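Local coordinates for protein nicotinamide-nucleotide adenylyltransferase NadR family / Ribosylnicotinamide kinase (Lactococcus lactis subsp. cremoris, PDB 6GYE) that binds nicotinamide riboside and probably phosphorylates it, then adenylylates the mononucleotide on the way to NAD+, at residues L11-T22 with N41-S49; K81-L90 with W100-N111. All coordinates share one frame; numbering follows the deposited sequence.

Contact 1 (L11-T22 with N41-S49). With SO4 (sulfate ion), chain E.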
loop_
_atom_site.group_PDB
_atom_site.type_symbol
_atom_site.label_atom_id
_atom_site.label_comp_id
_atom_site.label_asym_id
_atom_site.label_seq_id
_atom_site.Cartn_x
_atom_site.Cartn_y
_atom_site.Cartn_z
ATOM N N LEU A 11 12.201 -23.011 14.467
ATOM C CA LEU A 11 13.030 -22.240 15.378
ATOM C C LEU A 11 13.925 -23.166 16.193
ATOM O O LEU A 11 13.448 -24.144 16.778
ATOM C CB LEU A 11 12.126 -21.423 16.289
ATOM C CG LEU A 11 12.484 -19.993 16.628
ATOM C CD1 LEU A 11 12.915 -19.200 15.403
ATOM C CD2 LEU A 11 11.255 -19.386 17.279
ATOM N N SER A 12 15.224 -22.870 16.222
ATOM C CA SER A 12 16.167 -23.614 17.045
ATOM C C SER A 12 16.359 -22.935 18.396
ATOM O O SER A 12 15.995 -21.774 18.592
ATOM C CB SER A 12 17.516 -23.730 16.344
ATOM O OG SER A 12 18.131 -22.455 16.269
ATOM N N GLY A 13 16.952 -23.669 19.333
ATOM C CA GLY A 13 17.281 -23.126 20.636
ATOM C C GLY A 13 16.324 -23.594 21.722
ATOM O O GLY A 13 15.256 -24.148 21.464
ATOM N N LYS A 14 16.727 -23.353 22.973
ATOM C CA LYS A 14 15.929 -23.721 24.144
ATOM C C LYS A 14 15.080 -22.577 24.698
ATOM O O LYS A 14 13.939 -22.806 25.103
ATOM C CB LYS A 14 16.831 -24.266 25.257
ATOM C CG LYS A 14 17.398 -25.652 24.989
ATOM C CD LYS A 14 16.314 -26.719 25.003
ATOM C CE LYS A 14 16.916 -28.117 25.015
ATOM N NZ LYS A 14 17.717 -28.378 23.786
ATOM N N ASN A 15 15.591 -21.347 24.737
ATOM C CA ASN A 15 14.837 -20.214 25.275
ATOM C C ASN A 15 14.105 -19.518 24.135
ATOM O O ASN A 15 14.726 -18.863 23.293
ATOM C CB ASN A 15 15.754 -19.242 26.004
ATOM C CG ASN A 15 16.395 -19.859 27.210
ATOM O OD1 ASN A 15 15.709 -20.382 28.085
ATOM N ND2 ASN A 15 17.715 -19.790 27.279
ATOM N N ILE A 16 12.784 -19.670 24.104
ATOM C CA ILE A 16 11.957 -19.185 23.004
ATOM C C ILE A 16 10.997 -18.129 23.537
ATOM O O ILE A 16 10.310 -18.358 24.541
ATOM C CB ILE A 16 11.165 -20.329 22.346
ATOM C CG1 ILE A 16 12.095 -21.477 21.898
ATOM C CG2 ILE A 16 10.277 -19.771 21.248
ATOM C CD1 ILE A 16 13.205 -21.085 20.938
ATOM N N GLY A 17 10.930 -16.988 22.855
ATOM C CA GLY A 17 9.974 -15.937 23.171
ATOM C C GLY A 17 8.840 -15.925 22.159
ATOM O O GLY A 17 9.065 -16.114 20.962
ATOM N N ILE A 18 7.629 -15.696 22.645
ATOM C CA ILE A 18 6.432 -15.650 21.814
ATOM C C ILE A 18 5.907 -14.226 21.879
ATOM O O ILE A 18 5.559 -13.729 22.962
ATOM C CB ILE A 18 5.358 -16.660 22.264
ATOM C CG1 ILE A 18 5.667 -18.111 21.869
ATOM C CG2 ILE A 18 4.049 -16.361 21.571
ATOM C CD1 ILE A 18 7.047 -18.618 22.052
ATOM N N TYR A 19 5.844 -13.568 20.724
ATOM C CA TYR A 19 5.438 -12.169 20.644
ATOM C C TYR A 19 4.206 -12.084 19.762
ATOM O O TYR A 19 4.214 -12.597 18.639
ATOM C CB TYR A 19 6.571 -11.289 20.096
ATOM C CG TYR A 19 6.276 -9.808 20.103
ATOM C CD1 TYR A 19 5.584 -9.207 19.059
ATOM C CD2 TYR A 19 6.702 -9.009 21.147
ATOM C CE1 TYR A 19 5.313 -7.852 19.080
ATOM C CE2 TYR A 19 6.439 -7.676 21.171
ATOM C CZ TYR A 19 5.739 -7.091 20.146
ATOM O OH TYR A 19 5.489 -5.725 20.195
ATOM N N PHE A 20 3.148 -11.466 20.287
ATOM C CA PHE A 20 1.843 -11.387 19.645
ATOM C C PHE A 20 1.600 -10.022 19.034
ATOM O O PHE A 20 2.104 -9.006 19.522
ATOM C CB PHE A 20 0.713 -11.626 20.644
ATOM C CG PHE A 20 0.656 -12.997 21.202
ATOM C CD1 PHE A 20 -0.059 -13.981 20.556
ATOM C CD2 PHE A 20 1.262 -13.293 22.406
ATOM C CE1 PHE A 20 -0.155 -15.251 21.094
ATOM C CE2 PHE A 20 1.174 -14.569 22.954
ATOM C CZ PHE A 20 0.464 -15.540 22.300
ATOM N N GLY A 21 0.773 -10.001 17.996
ATOM C CA GLY A 21 0.252 -8.742 17.486
ATOM C C GLY A 21 -0.745 -9.007 16.380
ATOM O O GLY A 21 -0.813 -10.112 15.835
ATOM N N THR A 22 -1.524 -7.967 16.061
ATOM C CA THR A 22 -2.308 -7.965 14.822
ATOM C C THR A 22 -1.517 -7.376 13.643
ATOM O O THR A 22 -1.685 -7.820 12.500
ATOM C CB THR A 22 -3.630 -7.215 15.005
ATOM O OG1 THR A 22 -3.384 -5.960 15.631
ATOM C CG2 THR A 22 -4.588 -8.002 15.883
ATOM N N ASN A 41 16.422 -14.064 24.067
ATOM C CA ASN A 41 16.058 -15.453 23.871
ATOM C C ASN A 41 16.913 -16.035 22.765
ATOM O O ASN A 41 17.554 -15.308 21.996
ATOM C CB ASN A 41 14.571 -15.603 23.516
ATOM C CG ASN A 41 13.659 -15.225 24.669
ATOM O OD1 ASN A 41 13.410 -16.037 25.547
ATOM N ND2 ASN A 41 13.158 -13.991 24.667
ATOM N N ASP A 42 16.919 -17.367 22.701
ATOM C CA ASP A 42 17.585 -18.032 21.589
ATOM C C ASP A 42 16.829 -17.825 20.283
ATOM O O ASP A 42 17.452 -17.727 19.221
ATOM C CB ASP A 42 17.740 -19.515 21.901
ATOM C CG ASP A 42 18.590 -19.755 23.126
ATOM O OD1 ASP A 42 19.692 -19.173 23.210
ATOM O OD2 ASP A 42 18.141 -20.493 24.020
ATOM N N GLY A 43 15.501 -17.746 20.345
ATOM C CA GLY A 43 14.682 -17.478 19.177
ATOM C C GLY A 43 13.334 -16.919 19.570
ATOM O O GLY A 43 12.896 -17.052 20.717
ATOM N N VAL A 44 12.682 -16.276 18.606
ATOM C CA VAL A 44 11.399 -15.619 18.819
ATOM C C VAL A 44 10.416 -16.121 17.778
ATOM O O VAL A 44 10.735 -16.162 16.582
ATOM C CB VAL A 44 11.517 -14.082 18.737
ATOM C CG1 VAL A 44 10.147 -13.426 18.801
ATOM C CG2 VAL A 44 12.404 -13.549 19.842
ATOM N N LEU A 45 9.218 -16.478 18.226
ATOM C CA LEU A 45 8.094 -16.774 17.348
ATOM C C LEU A 45 7.135 -15.585 17.372
ATOM O O LEU A 45 6.587 -15.253 18.432
ATOM C CB LEU A 45 7.383 -18.047 17.796
ATOM C CG LEU A 45 6.245 -18.547 16.904
ATOM C CD1 LEU A 45 6.760 -18.858 15.510
ATOM C CD2 LEU A 45 5.591 -19.773 17.499
ATOM N N LEU A 46 6.960 -14.924 16.222
ATOM C CA LEU A 46 5.975 -13.857 16.095
ATOM C C LEU A 46 4.631 -14.464 15.744
ATOM O O LEU A 46 4.534 -15.241 14.793
ATOM C CB LEU A 46 6.360 -12.841 15.027
ATOM C CG LEU A 46 7.675 -12.091 15.192
ATOM C CD1 LEU A 46 7.821 -11.017 14.096
ATOM C CD2 LEU A 46 7.789 -11.506 16.600
ATOM N N VAL A 47 3.600 -14.141 16.522
ATOM C CA VAL A 47 2.272 -14.672 16.245
ATOM C C VAL A 47 1.393 -13.544 15.722
ATOM O O VAL A 47 1.126 -12.572 16.432
ATOM C CB VAL A 47 1.656 -15.357 17.466
ATOM C CG1 VAL A 47 0.247 -15.806 17.147
ATOM C CG2 VAL A 47 2.492 -16.567 17.841
ATOM N N VAL A 48 0.986 -13.659 14.460
ATOM C CA VAL A 48 0.029 -12.748 13.846
ATOM C C VAL A 48 -1.343 -13.349 14.056
ATOM O O VAL A 48 -1.629 -14.428 13.521
ATOM C CB VAL A 48 0.287 -12.580 12.340
ATOM C CG1 VAL A 48 -0.468 -11.370 11.820
ATOM C CG2 VAL A 48 1.757 -12.517 12.031
ATOM N N SER A 49 -2.192 -12.670 14.819
ATOM C CA SER A 49 -3.540 -13.174 15.037
ATOM C C SER A 49 -4.538 -12.369 14.212
ATOM O O SER A 49 -4.283 -11.220 13.836
ATOM C CB SER A 49 -3.901 -13.142 16.525
ATOM O OG SER A 49 -3.788 -11.832 17.031
HETATM S S SO4 E . -1.263 -4.450 17.448
HETATM O O1 SO4 E . -0.027 -4.209 18.184
HETATM O O2 SO4 E . -1.164 -3.945 16.074
HETATM O O3 SO4 E . -1.460 -5.895 17.479
HETATM O O4 SO4 E . -2.400 -3.771 18.068
#

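Contact 2 (K81-L90 with W100-N111)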
loop_
_atom_site.group_PDB
_atom_site.type_symbol
_atom_site.label_atom_id
_atom_site.label_comp_id
_atom_site.label_asym_id
_atom_site.label_seq_id
_atom_site.Cartn_x
_atom_site.Cartn_y
_atom_site.Cartn_z
ATOM N N LYS A 81 10.958 -16.387 13.602
ATOM C CA LYS A 81 9.981 -17.057 12.761
ATOM C C LYS A 81 8.643 -16.343 12.891
ATOM O O LYS A 81 8.309 -15.823 13.957
ATOM C CB LYS A 81 9.833 -18.531 13.162
ATOM C CG LYS A 81 8.871 -19.354 12.298
ATOM C CD LYS A 81 9.455 -19.638 10.927
ATOM C CE LYS A 81 8.535 -20.503 10.066
ATOM N NZ LYS A 81 9.127 -20.688 8.710
ATOM N N VAL A 82 7.883 -16.319 11.796
ATOM C CA VAL A 82 6.572 -15.674 11.738
ATOM C C VAL A 82 5.521 -16.740 11.482
ATOM O O VAL A 82 5.653 -17.536 10.538
ATOM C CB VAL A 82 6.494 -14.599 10.637
ATOM C CG1 VAL A 82 5.071 -14.055 10.555
ATOM C CG2 VAL A 82 7.486 -13.474 10.901
ATOM N N SER A 83 4.472 -16.742 12.304
ATOM C CA SER A 83 3.423 -17.745 12.228
ATOM C C SER A 83 2.063 -17.078 12.394
ATOM O O SER A 83 1.948 -15.967 12.920
ATOM C CB SER A 83 3.612 -18.832 13.290
ATOM O OG SER A 83 3.415 -18.298 14.587
ATOM N N MET A 84 1.028 -17.786 11.955
ATOM C CA MET A 84 -0.324 -17.261 11.856
ATOM C C MET A 84 -1.213 -17.965 12.869
ATOM O O MET A 84 -1.225 -19.200 12.924
ATOM C CB MET A 84 -0.864 -17.490 10.443
ATOM C CG MET A 84 -1.823 -16.454 9.924
ATOM S SD MET A 84 -2.317 -16.789 8.218
ATOM C CE MET A 84 -3.564 -18.045 8.469
ATOM N N LEU A 85 -1.943 -17.181 13.680
ATOM C CA LEU A 85 -2.967 -17.705 14.589
ATOM C C LEU A 85 -4.331 -17.276 14.066
ATOM O O LEU A 85 -4.746 -16.134 14.266
ATOM C CB LEU A 85 -2.776 -17.233 16.024
ATOM C CG LEU A 85 -3.849 -17.794 16.975
ATOM C CD1 LEU A 85 -3.897 -19.303 16.878
ATOM C CD2 LEU A 85 -3.590 -17.400 18.402
ATOM N N ASN A 86 -5.012 -18.200 13.389
ATOM C CA ASN A 86 -6.333 -17.965 12.815
ATOM C C ASN A 86 -7.397 -18.127 13.903
ATOM O O ASN A 86 -7.541 -19.210 14.487
ATOM C CB ASN A 86 -6.563 -18.951 11.663
ATOM C CG ASN A 86 -7.850 -18.686 10.890
ATOM O OD1 ASN A 86 -8.837 -18.183 11.429
ATOM N ND2 ASN A 86 -7.849 -19.059 9.618
ATOM N N GLU A 87 -8.156 -17.067 14.167
ATOM C CA GLU A 87 -9.125 -17.087 15.257
ATOM C C GLU A 87 -10.567 -17.289 14.794
ATOM O O GLU A 87 -11.482 -17.168 15.615
ATOM C CB GLU A 87 -9.011 -15.802 16.078
ATOM C CG GLU A 87 -7.790 -15.777 16.978
ATOM C CD GLU A 87 -7.488 -14.402 17.533
ATOM O OE1 GLU A 87 -7.953 -13.404 16.935
ATOM O OE2 GLU A 87 -6.804 -14.330 18.582
ATOM N N ASN A 88 -10.788 -17.637 13.527
ATOM C CA ASN A 88 -12.135 -17.891 13.025
ATOM C C ASN A 88 -12.751 -19.102 13.723
ATOM O O ASN A 88 -12.052 -19.958 14.270
ATOM C CB ASN A 88 -12.125 -18.158 11.513
ATOM C CG ASN A 88 -11.896 -16.899 10.669
ATOM O OD1 ASN A 88 -12.092 -15.772 11.116
ATOM N ND2 ASN A 88 -11.493 -17.106 9.425
ATOM N N ASP A 89 -14.087 -19.164 13.692
ATOM C CA ASP A 89 -14.844 -20.321 14.185
ATOM C C ASP A 89 -14.502 -20.651 15.635
ATOM O O ASP A 89 -14.260 -21.803 15.996
ATOM C CB ASP A 89 -14.621 -21.538 13.288
ATOM C CG ASP A 89 -14.879 -21.231 11.832
ATOM O OD1 ASP A 89 -15.972 -20.711 11.523
ATOM O OD2 ASP A 89 -13.978 -21.489 11.002
ATOM N N LEU A 90 -14.505 -19.634 16.466
ATOM C CA LEU A 90 -14.250 -19.881 17.869
ATOM C C LEU A 90 -15.530 -19.695 18.667
ATOM O O LEU A 90 -16.274 -18.739 18.415
ATOM C CB LEU A 90 -13.189 -18.911 18.410
ATOM C CG LEU A 90 -11.714 -19.287 18.325
ATOM C CD1 LEU A 90 -10.896 -18.308 19.124
ATOM C CD2 LEU A 90 -11.508 -20.677 18.846
ATOM N N TRP A 100 -8.727 -21.807 21.672
ATOM C CA TRP A 100 -7.729 -20.804 21.317
ATOM C C TRP A 100 -6.336 -21.250 21.748
ATOM O O TRP A 100 -5.393 -21.250 20.947
ATOM C CB TRP A 100 -8.100 -19.454 21.944
ATOM C CG TRP A 100 -7.139 -18.347 21.664
ATOM C CD1 TRP A 100 -7.138 -17.506 20.588
ATOM C CD2 TRP A 100 -6.048 -17.940 22.494
ATOM N NE1 TRP A 100 -6.093 -16.614 20.686
ATOM C CE2 TRP A 100 -5.408 -16.863 21.846
ATOM C CE3 TRP A 100 -5.538 -18.394 23.717
ATOM C CZ2 TRP A 100 -4.294 -16.229 22.383
ATOM C CZ3 TRP A 100 -4.429 -17.764 24.247
ATOM C CH2 TRP A 100 -3.820 -16.693 23.581
ATOM N N ALA A 101 -6.201 -21.678 23.005
ATOM C CA ALA A 101 -4.905 -22.132 23.500
ATOM C C ALA A 101 -4.421 -23.370 22.756
ATOM O O ALA A 101 -3.218 -23.510 22.499
ATOM C CB ALA A 101 -4.976 -22.404 24.999
ATOM N N ASN A 102 -5.338 -24.289 22.422
ATOM C CA ASN A 102 -4.955 -25.467 21.647
ATOM C C ASN A 102 -4.237 -25.061 20.374
ATOM O O ASN A 102 -3.123 -25.519 20.101
ATOM C CB ASN A 102 -6.178 -26.313 21.299
ATOM C CG ASN A 102 -6.698 -27.083 22.473
ATOM O OD1 ASN A 102 -5.965 -27.342 23.428
ATOM N ND2 ASN A 102 -7.968 -27.466 22.417
ATOM N N ARG A 103 -4.847 -24.155 19.611
ATOM C CA ARG A 103 -4.216 -23.673 18.391
ATOM C C ARG A 103 -2.877 -23.024 18.699
ATOM O O ARG A 103 -1.896 -23.223 17.977
ATOM C CB ARG A 103 -5.138 -22.678 17.690
ATOM C CG ARG A 103 -6.524 -23.216 17.404
ATOM C CD ARG A 103 -7.319 -22.218 16.581
ATOM N NE ARG A 103 -8.701 -22.650 16.397
ATOM C CZ ARG A 103 -9.635 -21.903 15.821
ATOM N NH1 ARG A 103 -9.324 -20.687 15.383
ATOM N NH2 ARG A 103 -10.873 -22.365 15.692
ATOM N N LEU A 104 -2.812 -22.267 19.791
ATOM C CA LEU A 104 -1.579 -21.570 20.125
ATOM C C LEU A 104 -0.449 -22.552 20.405
ATOM O O LEU A 104 0.652 -22.423 19.858
ATOM C CB LEU A 104 -1.812 -20.656 21.323
ATOM C CG LEU A 104 -0.524 -20.032 21.815
ATOM C CD1 LEU A 104 0.093 -19.203 20.667
ATOM C CD2 LEU A 104 -0.798 -19.178 23.030
ATOM N N PHE A 105 -0.704 -23.552 21.244
ATOM C CA PHE A 105 0.360 -24.490 21.574
ATOM C C PHE A 105 0.683 -25.399 20.399
ATOM O O PHE A 105 1.827 -25.843 20.252
ATOM C CB PHE A 105 -0.014 -25.282 22.817
ATOM C CG PHE A 105 0.065 -24.470 24.068
ATOM C CD1 PHE A 105 1.299 -24.127 24.598
ATOM C CD2 PHE A 105 -1.082 -24.012 24.687
ATOM C CE1 PHE A 105 1.390 -23.352 25.744
ATOM C CE2 PHE A 105 -1.002 -23.245 25.831
ATOM C CZ PHE A 105 0.241 -22.910 26.362
ATOM N N GLU A 106 -0.300 -25.682 19.550
ATOM C CA GLU A 106 0.011 -26.391 18.319
ATOM C C GLU A 106 0.992 -25.589 17.469
ATOM O O GLU A 106 1.953 -26.145 16.929
ATOM C CB GLU A 106 -1.276 -26.692 17.565
ATOM C CG GLU A 106 -1.079 -27.491 16.301
ATOM C CD GLU A 106 -2.353 -28.183 15.884
ATOM O OE1 GLU A 106 -2.289 -29.367 15.489
ATOM O OE2 GLU A 106 -3.425 -27.550 15.991
ATOM N N LEU A 107 0.791 -24.268 17.383
ATOM C CA LEU A 107 1.714 -23.405 16.650
ATOM C C LEU A 107 3.126 -23.507 17.207
ATOM O O LEU A 107 4.097 -23.601 16.452
ATOM C CB LEU A 107 1.251 -21.955 16.730
ATOM C CG LEU A 107 0.433 -21.291 15.634
ATOM C CD1 LEU A 107 0.496 -19.777 15.828
ATOM C CD2 LEU A 107 0.935 -21.681 14.288
ATOM N N ILE A 108 3.257 -23.458 18.531
ATOM C CA ILE A 108 4.568 -23.569 19.167
ATOM C C ILE A 108 5.205 -24.917 18.845
ATOM O O ILE A 108 6.396 -25.007 18.523
ATOM C CB ILE A 108 4.436 -23.369 20.685
ATOM C CG1 ILE A 108 3.958 -21.956 20.993
ATOM C CG2 ILE A 108 5.760 -23.676 21.382
ATOM C CD1 ILE A 108 3.857 -21.667 22.462
ATOM N N HIS A 109 4.425 -25.990 18.963
ATOM C CA HIS A 109 4.959 -27.319 18.688
ATOM C C HIS A 109 5.447 -27.425 17.244
ATOM O O HIS A 109 6.554 -27.908 16.982
ATOM C CB HIS A 109 3.901 -28.378 18.995
ATOM C CG HIS A 109 3.508 -28.439 20.440
ATOM N ND1 HIS A 109 2.316 -28.986 20.866
ATOM C CD2 HIS A 109 4.145 -28.014 21.560
ATOM C CE1 HIS A 109 2.237 -28.899 22.184
ATOM N NE2 HIS A 109 3.333 -28.310 22.629
ATOM N N HIS A 110 4.637 -26.957 16.294
ATOM C CA HIS A 110 4.970 -27.125 14.883
ATOM C C HIS A 110 6.216 -26.335 14.502
ATOM O O HIS A 110 7.038 -26.807 13.708
ATOM C CB HIS A 110 3.784 -26.695 14.017
ATOM C CG HIS A 110 3.956 -26.997 12.561
ATOM N ND1 HIS A 110 4.243 -28.264 12.089
ATOM C CD2 HIS A 110 3.895 -26.196 11.471
ATOM C CE1 HIS A 110 4.340 -28.228 10.771
ATOM N NE2 HIS A 110 4.134 -26.985 10.372
ATOM N N ASN A 111 6.393 -25.148 15.071
ATOM C CA ASN A 111 7.420 -24.218 14.624
ATOM C C ASN A 111 8.673 -24.250 15.488
ATOM O O ASN A 111 9.519 -23.358 15.371
ATOM C CB ASN A 111 6.853 -22.794 14.575
ATOM C CG ASN A 111 5.863 -22.609 13.445
ATOM O OD1 ASN A 111 6.245 -22.278 12.318
ATOM N ND2 ASN A 111 4.586 -22.863 13.724
#

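Contact 1 (L11-T22 with N41-S49)
Strands 15-21 and 43-49 run parallel, their axes 4.6 Å apart and inclined by 22°, and a regular ladder of backbone hydrogen bonds from N15 O to S49 N includes V47 N to Y19 O at 2.7 Å. At the start of the ladder the D42 carboxylate reaches across to strand 15-21: OD2 accepts N15 N at 2.8 Å on its anti side, 16° out of the carboxylate plane. On one face of the pair, I18 CG2 meets V47 CG2 at 4.0 Å, and the F20 ring lies beside the same valine, CD1 3.8 Å from V47 CB. On the other face Y19 CB rests on L46 CD2 at 3.7 Å; with CG anti to the backbone N (chi1 -175°), the ring leads away from strand 43-49 and its hydroxyl reaches Q33. The N41 amide lies over G17, where a CB would run into N41 ND2 as it is placed here. That ND2 bonds C37 O and Y122 OH; with an alanine here the amide is gone, which would probably leave both oxygens without this donor and open a gap above G17. Just past strand 15-21, T22 N and OG1 both donate to sulfate O3, OG1 at 2.7 Å; H30 NE2, R150 NH1 and F23 N also bond the ion, which is probably from the crystallisation liquor but sits in a way consistent with the phosphate-binding corner of a nucleotidylyltransferase. Helix 28-40 packs on the Y19 and L46 face through H30, I34 and C37, while strands 118-123 and 80-86 flank the pair within the parallel sheet.

Contact 2 (K81-L90 with W100-N111)
L85 of strand 80-86 wedges its two methyls against W100 and R103 of helix 95-110, the strand and helix of a beta-alpha-beta crossover in the Rossmann-like sheet; the helix returns nearly antiparallel, at 165° with the axes 9.0 Å apart. This is the tight part. L85 CG stands anti to the backbone N, which brings CD2 to 3.5 Å from W100 NE1 and CD1 to 3.7 Å from R103 CB. The same indole N-H donates to E87 OE2 at 3.2 Å, on the anti lone pair, the ring and carboxylate planes 43° apart. One turn further along the helix, L107 CD1 lies 3.4 Å from M84 O. Packing thins toward the C-terminal end of the helix, where K81, modelled in two conformers, merely crosses N111; that asparagine turns its ND2 back to L107 O within its own segment. N102 and E106 point off to the solvent side of the helix. At the other end the loop is held by R103, whose extended chain carries the guanidinium among backbone carbonyls, with E99 pairing to NE. L90 CD2 lies over one face of the group, 3.6 Å from NH2. N88 N closes an Asx turn on N86 OD1, and N88 O takes both R103 NH1 and R103 NH2 end-on, each at 3.0 Å and within the guanidinium plane.

In the fold
Contacts 1 and 2 share one parallel sheet and lie with their centres about 12 Å apart. Strand 43-50 of contact 1 is the direct neighbour of strand 80-86 of contact 2: V48 O is 2.8 Å from L85 N and L46 N is 2.8 Å from K81 O, both probable hydrogen bonds, and V47 CG1 packs on L85 CB at 3.5 Å. V47 thus passes the apolar layer from F20 and I18 to L85 and on to helix 95-110. The sulfate belongs to contact 1, at T22. Neither contact supplies a residue to the nicotinamide riboside pocket, which is built by residues such as Y240, N243 and D291 from the P-loop NTPase part of the chain.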